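Local coordinates for GCN5-related N-acetyltransferase (Brucella melitensis biovar Abortus, PDB 4J3G), which probably transfers an acetyl group from acetyl-coenzyme A to an amine substrate, as in other GCN5-related N-acetyltransferases, at residues A39-A44 with E60-W65; A44-L49 with E54-L59; V108-N113 with G117-T122. One frame throughout, in Å; residues are numbered along the deposited sequence.

The three contacts illustrate how a GNAT domain ties its helices to each other and to its central mixed sheet. Interaction 2 is nested along the chain inside the loop closed by interaction 1; both use helix 34-47, share Ala44 and have centres about 8 Å apart. Interaction 1 joins that helix to helix 59-72, interaction 2 to the loop between them. Interaction 3 comes later, between strand 103-110 and helix 119-133, its centre about 16 Å from that of interaction 1 and 17 Å from that of interaction 2. Helix 34-47 also packs, through Ile40 and Ala44, on Tyr109 of that strand, which leads toward the probable cofactor site, and Asp43 OD2 probably hydrogen-bonds Ser112 OG.

Interaction 1 of 3, residues A39-A44 with E60-W65; sequences AIYNDA and ENRHQW. With SO4 (sulfate ion), chain F.
A buried arginine laid flat on a tyrosine ring joins the two helices: the guanidinium of Arg62 stacks on Tyr41 with the planes only 20° apart, and its CZ stands 4.2 Å from the ring centroid, almost along the ring normal, a clear cation-pi geometry. Arg62 NH2 makes the closest approach to the ring, 3.8 Å from Tyr41 CD1, above its face and offset toward the rim. The two side chains cross at about a right angle, yet bends at chi2 (-66°) and chi3 (87°) lay the guanidinium flat on the ring. On its opposite face sits CB of Trp65, and Arg62 NH2 also stands over a face of the indole, offset toward its rim. Rotation of the guanidinium is fixed from the edge, where Asn61 OD1 lies in plane and accepts from both Arg62 NE (2.8 Å) and Arg62 NH1 (2.6 Å). Arg62 thus grips the amide oxygen of the preceding residue side-on, two nitrogens on one atom. Leu34 and Leu38 add apolar cover, and Tyr41 OH bonds Asn53 ND2. Farther out, Trp65 NE1 points to a sulfate probably taken up from the crystallisation liquor, at a separation too short to be trusted in detail. The contact thus joins helices 34-47 and 59-72 of the GNAT domain through one cationic stack. As Asn61 is a neutral acceptor, the aromatic face probably helps stabilise the buried charge.

Interaction 2 of 3, residues A44-L49 with E54-L59; sequences AVENTL and ETLVDL
Val45 and Glu54 bring their CA atoms within 5.5 Å of each other, where the chain leaves helix 34-47 of the GNAT fold and doubles back, in an irregular segment, past the last turn of that helix. Between these backbones a water donates to Val45 O (2.9 Å) and to Glu54 O (3.0 Å), bridging two carbonyls that could not bond each other directly. The valine supplies the inner, buried part of the contact. Its CG1, anti to the backbone N (chi1 171°), is turned onto the peptide between Glu54 and Thr55 and lies 3.5 Å from Glu54 C. The polar groups of Glu54 and Thr55 are engaged elsewhere: Glu54 OE2 bonds Phe172 N, while Thr55 OG1 and Glu54 N both bond Glu98 of the second subunit, so this loop also takes part in the dimer contact. Toward the surface, Glu46 and Leu56 cross at about a right angle. Glu46, extended beyond CG, lays that CG 3.8 Å from Leu56 CD1, so the aliphatic stem of a charged residue serves as an apolar surface. Beyond it Glu46 OE2 comes within 3.1 Å of Leu56 CD2, a short approach between exposed side chains.

Interaction 3 of 3, residues V108-N113 with G117-T122; sequences VYVASN and GGIGRT. With SO4 (sulfate ion), chain E.
Val110 and Val108, two residues apart on strand 103-110, press their branched side chains against the first turn of helix 119-133 in close packing. Val110 uses both methyls: CG1 meets Ile119 CD1 at 3.8 Å, while CG2 rests 3.7 Å from Gly120 N, over the helix backbone. A chi1 of 177° swings CG1 of Val108 away from its own N and over Gly120 CA, 3.8 Å off. The CA atoms of Val110 and Gly120 are 6.2 Å apart, and the bare Gly120 backbone leaves its surface to the valine methyls and its N-H side to a sulfate. Strand and helix open the beta-alpha-beta unit completed by strand 138-144, and the Arg-X-X-Gly-X-Gly signature of GNAT enzymes, Arg115 to Gly120, runs from the turn between them into the helix. In this family the signature binds the pyrophosphate of acetyl-coenzyme A; the sulfate held here, probably from the crystallisation liquor, is consistent with that role. Gly120 N donates to its O2 at 2.9 Å, and Gly116 N and Arg115 NE bond the same ion. The other side is looser and more open to solvent: Ser112 and Asn113 lead the chain away from the helix, and exposed Gly117 and Gly118 precede it. Gly118, at the N-cap, offers its carbonyl O to Thr122 N and, from the opposite face of its plane, to Thr122 OG1 at 2.9 Å.

Interaction 1 of 3, residues A39-A44 with E60-W65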
# COMPACT_ATOMS: atom_id res chain seq x y z
N ALA A 39 13.60 -21.34 0.31
CA ALA A 39 15.02 -21.08 0.05
C ALA A 39 15.18 -19.80 -0.76
O ALA A 39 16.02 -18.96 -0.47
CB ALA A 39 15.67 -22.26 -0.67
N ILE A 40 14.31 -19.63 -1.75
CA ILE A 40 14.37 -18.47 -2.64
C ILE A 40 13.96 -17.22 -1.86
O ILE A 40 14.61 -16.20 -1.91
CB ILE A 40 13.49 -18.70 -3.88
CG1 ILE A 40 14.10 -19.83 -4.72
CG2 ILE A 40 13.33 -17.42 -4.74
CD1 ILE A 40 13.09 -20.46 -5.66
N TYR A 41 12.88 -17.33 -1.11
CA TYR A 41 12.43 -16.22 -0.31
C TYR A 41 13.47 -15.77 0.73
O TYR A 41 13.85 -14.59 0.79
CB TYR A 41 11.16 -16.56 0.37
CG TYR A 41 10.64 -15.46 1.26
CD1 TYR A 41 9.87 -14.44 0.76
CD2 TYR A 41 10.95 -15.43 2.61
CE1 TYR A 41 9.38 -13.42 1.59
CE2 TYR A 41 10.46 -14.43 3.45
CZ TYR A 41 9.67 -13.43 2.92
OH TYR A 41 9.27 -12.39 3.74
N ASN A 42 14.00 -16.70 1.54
CA ASN A 42 15.04 -16.31 2.50
C ASN A 42 16.34 -15.77 1.87
O ASN A 42 17.00 -14.89 2.45
CB ASN A 42 15.37 -17.47 3.46
CG ASN A 42 14.37 -17.61 4.61
OD1 ASN A 42 13.68 -16.66 5.03
ND2 ASN A 42 14.35 -18.80 5.18
N ASP A 43 16.70 -16.29 0.70
CA ASP A 43 17.83 -15.77 -0.08
C ASP A 43 17.58 -14.30 -0.41
O ASP A 43 18.44 -13.49 -0.15
CB ASP A 43 18.00 -16.57 -1.36
CG ASP A 43 19.43 -16.47 -1.96
OD1 ASP A 43 20.14 -15.45 -1.82
OD2 ASP A 43 19.86 -17.49 -2.54
N ALA A 44 16.39 -14.00 -0.92
CA ALA A 44 16.01 -12.58 -1.22
C ALA A 44 16.03 -11.70 0.04
O ALA A 44 16.52 -10.54 0.01
CB ALA A 44 14.66 -12.50 -1.88
N GLU A 60 6.89 -23.41 7.90
CA GLU A 60 5.49 -23.24 8.31
C GLU A 60 4.96 -21.88 7.85
O GLU A 60 3.82 -21.79 7.45
CB GLU A 60 5.34 -23.40 9.84
CG GLU A 60 3.94 -23.14 10.42
CD GLU A 60 2.80 -23.96 9.78
OE1 GLU A 60 3.02 -25.12 9.37
OE2 GLU A 60 1.66 -23.42 9.69
N ASN A 61 5.79 -20.84 7.96
CA ASN A 61 5.45 -19.50 7.48
C ASN A 61 5.01 -19.53 6.00
O ASN A 61 3.98 -19.00 5.62
CB ASN A 61 6.63 -18.57 7.68
CG ASN A 61 6.38 -17.17 7.18
OD1 ASN A 61 6.45 -16.90 5.96
ND2 ASN A 61 6.16 -16.24 8.11
N ARG A 62 5.80 -20.20 5.17
CA ARG A 62 5.51 -20.26 3.74
C ARG A 62 4.31 -21.16 3.46
O ARG A 62 3.61 -20.96 2.48
CB ARG A 62 6.73 -20.74 2.98
CG ARG A 62 7.93 -19.80 3.10
CD ARG A 62 7.65 -18.47 2.42
NE ARG A 62 6.98 -17.51 3.29
CZ ARG A 62 6.46 -16.37 2.88
NH1 ARG A 62 5.90 -15.55 3.75
NH2 ARG A 62 6.50 -16.04 1.61
N HIS A 63 4.10 -22.15 4.30
CA HIS A 63 2.93 -23.02 4.15
C HIS A 63 1.65 -22.18 4.34
O HIS A 63 0.67 -22.33 3.56
CB HIS A 63 3.01 -24.19 5.12
CG HIS A 63 1.70 -24.87 5.35
ND1 HIS A 63 1.23 -25.89 4.55
CD2 HIS A 63 0.76 -24.69 6.32
CE1 HIS A 63 0.06 -26.31 5.00
NE2 HIS A 63 -0.24 -25.60 6.08
N GLN A 64 1.63 -21.35 5.38
CA GLN A 64 0.48 -20.46 5.63
C GLN A 64 0.34 -19.46 4.49
O GLN A 64 -0.77 -19.17 4.04
CB GLN A 64 0.61 -19.71 6.96
CG GLN A 64 0.63 -20.64 8.18
CD GLN A 64 0.83 -19.90 9.48
OE1 GLN A 64 0.60 -18.69 9.56
NE2 GLN A 64 1.25 -20.63 10.52
N TRP A 65 1.47 -18.99 3.97
CA TRP A 65 1.45 -17.98 2.90
C TRP A 65 0.82 -18.56 1.63
O TRP A 65 -0.06 -17.93 0.99
CB TRP A 65 2.87 -17.48 2.60
CG TRP A 65 2.95 -16.51 1.45
CD1 TRP A 65 2.75 -15.17 1.50
CD2 TRP A 65 3.28 -16.81 0.09
NE1 TRP A 65 2.93 -14.62 0.27
CE2 TRP A 65 3.26 -15.60 -0.62
CE3 TRP A 65 3.60 -17.98 -0.58
CZ2 TRP A 65 3.51 -15.55 -1.99
CZ3 TRP A 65 3.87 -17.92 -1.94
CH2 TRP A 65 3.84 -16.71 -2.62
S SO4 F . 3.04 -11.25 0.79
O1 SO4 F . 3.43 -9.98 0.12
O2 SO4 F . 1.58 -11.31 0.99
O3 SO4 F . 3.49 -12.35 -0.09
O4 SO4 F . 3.69 -11.38 2.12

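Interaction 2 of 3, residues A44-L49 with E54-L59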
# COMPACT_ATOMS: atom_id res chain seq x y z
N ALA A 44 16.39 -14.00 -0.92
CA ALA A 44 16.01 -12.58 -1.22
C ALA A 44 16.03 -11.70 0.04
O ALA A 44 16.52 -10.54 0.01
CB ALA A 44 14.66 -12.50 -1.88
N VAL A 45 15.53 -12.23 1.15
CA VAL A 45 15.55 -11.50 2.43
C VAL A 45 16.97 -11.15 2.89
O VAL A 45 17.26 -10.02 3.34
CB VAL A 45 14.82 -12.31 3.50
CG1 VAL A 45 15.00 -11.70 4.87
CG2 VAL A 45 13.35 -12.39 3.15
N GLU A 46 17.86 -12.13 2.76
CA GLU A 46 19.24 -12.01 3.26
C GLU A 46 20.14 -11.20 2.37
O GLU A 46 21.00 -10.48 2.88
CB GLU A 46 19.86 -13.41 3.36
CG GLU A 46 19.24 -14.25 4.43
CD GLU A 46 19.63 -15.73 4.32
OE1 GLU A 46 20.67 -16.08 3.69
OE2 GLU A 46 18.86 -16.55 4.84
N ASN A 47 19.97 -11.34 1.05
CA ASN A 47 21.01 -10.97 0.07
C ASN A 47 20.61 -9.92 -0.96
O ASN A 47 21.35 -9.69 -1.91
CB ASN A 47 21.46 -12.21 -0.69
CG ASN A 47 22.14 -13.21 0.21
OD1 ASN A 47 22.90 -12.83 1.08
ND2 ASN A 47 21.81 -14.46 0.04
N THR A 48 19.43 -9.33 -0.82
CA THR A 48 18.96 -8.39 -1.87
C THR A 48 18.10 -7.29 -1.30
O THR A 48 17.59 -7.37 -0.18
CB THR A 48 18.11 -9.12 -2.95
OG1 THR A 48 16.78 -9.32 -2.48
CG2 THR A 48 18.72 -10.47 -3.34
N LEU A 49 17.84 -6.30 -2.16
CA LEU A 49 16.84 -5.26 -1.87
C LEU A 49 15.48 -5.48 -2.58
O LEU A 49 14.69 -4.55 -2.73
CB LEU A 49 17.41 -3.90 -2.21
CG LEU A 49 18.76 -3.58 -1.63
CD1 LEU A 49 19.30 -2.29 -2.23
CD2 LEU A 49 18.66 -3.51 -0.10
N GLU A 54 13.78 -8.10 6.70
CA GLU A 54 15.13 -8.57 7.06
C GLU A 54 15.06 -9.88 7.85
O GLU A 54 16.09 -10.52 8.10
CB GLU A 54 15.91 -7.48 7.85
CG GLU A 54 16.45 -6.40 6.93
CD GLU A 54 17.04 -5.15 7.61
OE1 GLU A 54 16.25 -4.28 8.06
OE2 GLU A 54 18.28 -4.97 7.61
N THR A 55 13.85 -10.34 8.15
CA THR A 55 13.67 -11.45 9.07
C THR A 55 13.50 -12.74 8.31
O THR A 55 12.60 -12.87 7.50
CB THR A 55 12.45 -11.22 9.96
OG1 THR A 55 12.64 -10.03 10.71
CG2 THR A 55 12.26 -12.40 10.93
N LEU A 56 14.36 -13.72 8.57
CA LEU A 56 14.22 -15.05 7.95
C LEU A 56 12.98 -15.76 8.48
O LEU A 56 12.62 -15.62 9.67
CB LEU A 56 15.44 -15.94 8.25
CG LEU A 56 16.70 -15.69 7.42
CD1 LEU A 56 17.22 -14.29 7.66
CD2 LEU A 56 17.77 -16.74 7.70
N VAL A 57 12.37 -16.56 7.63
CA VAL A 57 11.17 -17.33 8.00
C VAL A 57 11.42 -18.83 7.87
O VAL A 57 12.47 -19.27 7.38
CB VAL A 57 9.90 -16.90 7.19
CG1 VAL A 57 9.61 -15.42 7.35
CG2 VAL A 57 10.02 -17.27 5.72
N ASP A 58 10.44 -19.60 8.34
CA ASP A 58 10.53 -21.05 8.34
C ASP A 58 9.48 -21.66 7.42
O ASP A 58 8.65 -20.95 6.82
CB ASP A 58 10.43 -21.61 9.77
CG ASP A 58 9.14 -21.23 10.49
OD1 ASP A 58 8.15 -20.83 9.87
OD2 ASP A 58 9.09 -21.41 11.71
N LEU A 59 9.57 -22.98 7.26
CA LEU A 59 8.74 -23.67 6.32
C LEU A 59 7.25 -23.42 6.61
O LEU A 59 6.47 -23.17 5.66
CB LEU A 59 9.06 -25.17 6.33
CG LEU A 59 8.54 -25.94 5.13
CD1 LEU A 59 9.23 -25.53 3.84
CD2 LEU A 59 8.76 -27.44 5.38
O HOH W 1 18.17 -9.68 6.06

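Interaction 3 of 3, residues V108-N113 with G117-T122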
# COMPACT_ATOMS: atom_id res chain seq x y z
N VAL A 108 8.04 -11.17 -8.21
CA VAL A 108 8.75 -12.19 -8.95
C VAL A 108 10.09 -12.39 -8.27
O VAL A 108 10.85 -11.44 -8.13
CB VAL A 108 9.05 -11.75 -10.39
CG1 VAL A 108 9.87 -12.80 -11.12
CG2 VAL A 108 7.78 -11.45 -11.15
N TYR A 109 10.38 -13.62 -7.88
CA TYR A 109 11.68 -13.95 -7.27
C TYR A 109 12.41 -14.99 -8.07
O TYR A 109 11.84 -16.03 -8.43
CB TYR A 109 11.45 -14.55 -5.90
CG TYR A 109 10.68 -13.65 -5.03
CD1 TYR A 109 11.30 -12.69 -4.31
CD2 TYR A 109 9.33 -13.77 -4.93
CE1 TYR A 109 10.57 -11.82 -3.50
CE2 TYR A 109 8.59 -12.95 -4.09
CZ TYR A 109 9.22 -11.97 -3.39
OH TYR A 109 8.45 -11.13 -2.58
N VAL A 110 13.69 -14.75 -8.29
CA VAL A 110 14.51 -15.71 -9.04
C VAL A 110 15.63 -16.15 -8.14
O VAL A 110 16.18 -15.33 -7.40
CB VAL A 110 15.09 -15.07 -10.32
CG1 VAL A 110 15.92 -16.11 -11.11
CG2 VAL A 110 13.96 -14.50 -11.17
N ALA A 111 15.95 -17.44 -8.18
CA ALA A 111 17.13 -17.98 -7.46
C ALA A 111 18.42 -17.14 -7.66
O ALA A 111 18.75 -16.67 -8.78
CB ALA A 111 17.35 -19.44 -7.83
N SER A 112 19.13 -16.91 -6.56
CA SER A 112 20.30 -16.04 -6.54
C SER A 112 21.39 -16.52 -7.48
O SER A 112 22.14 -15.70 -8.00
CB SER A 112 20.88 -15.97 -5.12
OG SER A 112 21.11 -17.30 -4.66
N ASN A 113 21.46 -17.83 -7.71
CA ASN A 113 22.49 -18.38 -8.58
C ASN A 113 21.98 -18.58 -10.01
O ASN A 113 22.69 -19.13 -10.87
CB ASN A 113 23.04 -19.68 -8.01
CG ASN A 113 22.05 -20.83 -8.09
OD1 ASN A 113 20.88 -20.63 -8.42
ND2 ASN A 113 22.52 -22.04 -7.76
N GLY A 117 19.08 -14.96 -16.63
CA GLY A 117 18.85 -16.10 -17.52
C GLY A 117 17.45 -16.13 -18.13
O GLY A 117 17.10 -17.12 -18.77
N GLY A 118 16.66 -15.08 -17.93
CA GLY A 118 15.34 -14.94 -18.58
C GLY A 118 14.17 -15.48 -17.77
O GLY A 118 13.02 -15.43 -18.21
N ILE A 119 14.47 -15.95 -16.56
CA ILE A 119 13.47 -16.58 -15.70
C ILE A 119 12.42 -15.57 -15.25
O ILE A 119 11.22 -15.85 -15.35
CB ILE A 119 14.11 -17.21 -14.45
CG1 ILE A 119 15.10 -18.34 -14.87
CG2 ILE A 119 13.01 -17.74 -13.51
CD1 ILE A 119 15.98 -18.83 -13.74
N GLY A 120 12.87 -14.43 -14.71
CA GLY A 120 11.95 -13.41 -14.20
C GLY A 120 10.98 -12.92 -15.28
O GLY A 120 9.81 -12.73 -15.04
N ARG A 121 11.50 -12.71 -16.48
CA ARG A 121 10.68 -12.21 -17.57
C ARG A 121 9.63 -13.25 -17.98
O ARG A 121 8.46 -12.91 -18.15
CB ARG A 121 11.56 -11.82 -18.76
CG ARG A 121 10.82 -10.93 -19.76
CD ARG A 121 11.71 -10.41 -20.90
NE ARG A 121 10.86 -10.00 -22.03
CZ ARG A 121 11.18 -9.09 -22.95
NH1 ARG A 121 12.36 -8.44 -22.92
NH2 ARG A 121 10.29 -8.84 -23.92
N THR A 122 10.00 -14.52 -18.01
CA THR A 122 9.06 -15.61 -18.36
C THR A 122 7.94 -15.77 -17.28
O THR A 122 6.76 -15.99 -17.59
CB THR A 122 9.81 -16.96 -18.46
OG1 THR A 122 10.86 -16.88 -19.46
CG2 THR A 122 8.87 -18.09 -18.84
S SO4 E . 16.30 -12.07 -13.84
O1 SO4 E . 16.94 -11.23 -14.90
O2 SO4 E . 15.47 -13.14 -14.50
O3 SO4 E . 17.42 -12.76 -13.15
O4 SO4 E . 15.51 -11.21 -12.92